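Local coordinates for protein carboxyl esterase NP (Bacillus subtilis, PDB 4CCW) that hydrolyses carboxylic esters to an alcohol and a carboxylate, as a carboxylesterase of the alpha/beta hydrolase superfamily, at residues H134-N137 with F138-R141. Residues are numbered along the deposited sequence; the frame is centred on the assembly and turned at random.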
ATOM      1  N   HIS A 134      -4.304   3.298  -4.971  1.00 22.05           N
ATOM      2  CA  HIS A 134      -3.594   3.036  -6.230  1.00 23.03           C
ATOM      3  C   HIS A 134      -4.171   1.833  -6.926  1.00 23.05           C
ATOM      4  O   HIS A 134      -4.385   1.843  -8.138  1.00 24.08           O
ATOM      5  CB  HIS A 134      -2.096   2.841  -5.976  1.00 23.46           C
ATOM      6  CG  HIS A 134      -1.324   4.127  -5.848  1.00 24.09           C
ATOM      7  ND1 HIS A 134      -0.562   4.619  -6.841  1.00 25.07           N
ATOM      8  CD2 HIS A 134      -1.206   5.019  -4.780  1.00 23.71           C
ATOM      9  CE1 HIS A 134       0.005   5.776  -6.447  1.00 25.21           C
ATOM     10  NE2 HIS A 134      -0.383   6.019  -5.179  1.00 24.81           N
ATOM     11  N   THR A 135      -4.444   0.779  -6.169  1.00 22.98           N
ATOM     12  CA  THR A 135      -4.992  -0.448  -6.750  1.00 23.08           C
ATOM     13  C   THR A 135      -6.354  -0.195  -7.392  1.00 23.25           C
ATOM     14  O   THR A 135      -6.575  -0.596  -8.540  1.00 23.71           O
ATOM     15  CB  THR A 135      -5.057  -1.607  -5.724  1.00 22.89           C
ATOM     16  OG1 THR A 135      -3.720  -1.968  -5.346  1.00 23.27           O
ATOM     17  CG2 THR A 135      -5.730  -2.847  -6.346  1.00 23.16           C
ATOM     18  N   MET A 136      -7.249   0.486  -6.682  1.00 22.62           N
ATOM     19  CA  MET A 136      -8.574   0.759  -7.217  1.00 23.39           C
ATOM     20  C   MET A 136      -8.456   1.645  -8.463  1.00 23.38           C
ATOM     21  O   MET A 136      -9.105   1.393  -9.473  1.00 24.13           O
ATOM     22  CB  MET A 136      -9.476   1.425  -6.165  1.00 23.54           C
ATOM     23  CG  MET A 136     -10.909   1.636  -6.627  1.00 24.99           C
ATOM     24  SD  MET A 136     -11.741   0.054  -6.816  1.00 28.10           S
ATOM     25  CE  MET A 136     -12.482  -0.153  -5.232  1.00 28.54           C
ATOM     26  N   ASN A 137      -7.607   2.662  -8.391  1.00 23.23           N
ATOM     27  CA  ASN A 137      -7.441   3.572  -9.516  1.00 23.96           C
ATOM     28  C   ASN A 137      -6.969   2.792 -10.763  1.00 24.69           C
ATOM     29  O   ASN A 137      -7.449   3.022 -11.891  1.00 25.66           O
ATOM     30  CB  ASN A 137      -6.455   4.697  -9.144  1.00 24.46           C
ATOM     31  CG  ASN A 137      -6.275   5.721 -10.260  1.00 25.06           C
ATOM     32  OD1 ASN A 137      -7.214   6.422 -10.646  1.00 25.85           O
ATOM     33  ND2 ASN A 137      -5.057   5.827 -10.760  1.00 25.74           N
ATOM     34  N   PHE A 138      -6.063   1.843 -10.545  1.00 24.47           N
ATOM     35  CA  PHE A 138      -5.466   1.072 -11.653  1.00 25.56           C
ATOM     36  C   PHE A 138      -6.452   0.088 -12.273  1.00 25.76           C
ATOM     37  O   PHE A 138      -6.562  -0.006 -13.502  1.00 26.92           O
ATOM     38  CB  PHE A 138      -4.192   0.355 -11.186  1.00 25.58           C
ATOM     39  CG  PHE A 138      -3.407  -0.304 -12.296  1.00 26.75           C
ATOM     40  CD1 PHE A 138      -2.636   0.459 -13.171  1.00 27.42           C
ATOM     41  CD2 PHE A 138      -3.412  -1.682 -12.444  1.00 27.01           C
ATOM     42  CE1 PHE A 138      -1.889  -0.147 -14.179  1.00 28.60           C
ATOM     43  CE2 PHE A 138      -2.674  -2.296 -13.443  1.00 27.97           C
ATOM     44  CZ  PHE A 138      -1.911  -1.527 -14.311  1.00 28.75           C
ATOM     45  N   LEU A 139      -7.158  -0.657 -11.435  1.00 25.43           N
ATOM     46  CA  LEU A 139      -8.096  -1.652 -11.955  1.00 25.53           C
ATOM     47  C   LEU A 139      -9.261  -0.990 -12.699  1.00 26.32           C
ATOM     48  O   LEU A 139      -9.802  -1.583 -13.628  1.00 26.55           O
ATOM     49  CB  LEU A 139      -8.571  -2.617 -10.850  1.00 24.86           C
ATOM     50  CG  LEU A 139      -9.509  -2.090  -9.756  1.00 23.97           C
ATOM     51  CD1 LEU A 139     -10.966  -2.239 -10.184  1.00 24.73           C
ATOM     52  CD2 LEU A 139      -9.262  -2.819  -8.433  1.00 23.84           C
ATOM     53  N   LEU A 140      -9.641   0.226 -12.304  1.00 26.15           N
ATOM     54  CA  LEU A 140     -10.711   0.942 -13.004  1.00 27.54           C
ATOM     55  C   LEU A 140     -10.253   1.426 -14.373  1.00 29.23           C
ATOM     56  O   LEU A 140     -11.036   1.453 -15.318  1.00 30.51           O
ATOM     57  CB  LEU A 140     -11.236   2.119 -12.180  1.00 27.10           C
ATOM     58  CG  LEU A 140     -12.073   1.797 -10.937  1.00 26.25           C
ATOM     59  CD1 LEU A 140     -12.475   3.075 -10.230  1.00 26.23           C
ATOM     60  CD2 LEU A 140     -13.316   0.986 -11.274  1.00 26.83           C
ATOM     61  N   ARG A 141      -8.980   1.806 -14.474  1.00 29.82           N
ATOM     62  CA  ARG A 141      -8.445   2.326 -15.734  1.00 31.68           C
ATOM     63  C   ARG A 141      -7.999   1.218 -16.693  1.00 32.98           C
ATOM     64  O   ARG A 141      -8.101   1.375 -17.920  1.00 34.23           O
ATOM     65  CB  ARG A 141      -7.304   3.316 -15.478  1.00 31.78           C
ATOM     66  CG  ARG A 141      -7.767   4.647 -14.906  1.00 32.04           C
ATOM     67  CD  ARG A 141      -6.621   5.373 -14.218  1.00 31.78           C
ATOM     68  NE  ARG A 141      -7.034   6.661 -13.675  1.00 31.97           N
ATOM     69  CZ  ARG A 141      -7.110   7.786 -14.381  1.00 32.67           C
ATOM     70  NH1 ARG A 141      -6.811   7.794 -15.678  1.00 33.65           N
ATOM     71  NH2 ARG A 141      -7.506   8.898 -13.792  1.00 32.62           N
TER
HETATM   72  O   HOH W   1      -9.304   8.272 -11.532  1.00 32.87           O
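Asn137 and Arg141 meet one helical turn apart, where NE of Arg141 donates to OD1 of Asn137 at 3.0 Å, fairly straight at 161°. The oxygen sits at the guanidinium edge, near its plane, yet NE lies above the amide plane, the two groups turned 59° against each other. A water closes a second path, donating a hydrogen bond to Asn137 OD1 and accepting one from Arg141 NH2. The Asn137 amide reaches helix 104-118 because CG lies anti to the backbone N (chi1 -178°), and ND2 hydrogen-bonds to Arg104 O. This is the last turn of helix 130-141, the crossover of a beta-alpha-beta unit between parallel strands 123-128 and 146-152 of the alpha/beta hydrolase fold; the turn from strand 123-128 into it is the probable nucleophile elbow. Cutting Asn137 back to an alanine would probably leave Arg141 NE, Arg104 O and the water without this partner and the guanidinium, with its weak NH1 hydrogen bond to Thr105 OG1, freer to swing. Along the helix, Leu139 CD2 packs 4.1 Å from both Met136 SD and Thr135 CG2, while Leu140 CD1 comes to 4.2 Å from Met136 CG. Leu139 and Thr135 rest on Ala149, and Thr135 OG1 hydrogen-bonds to Gly131 O.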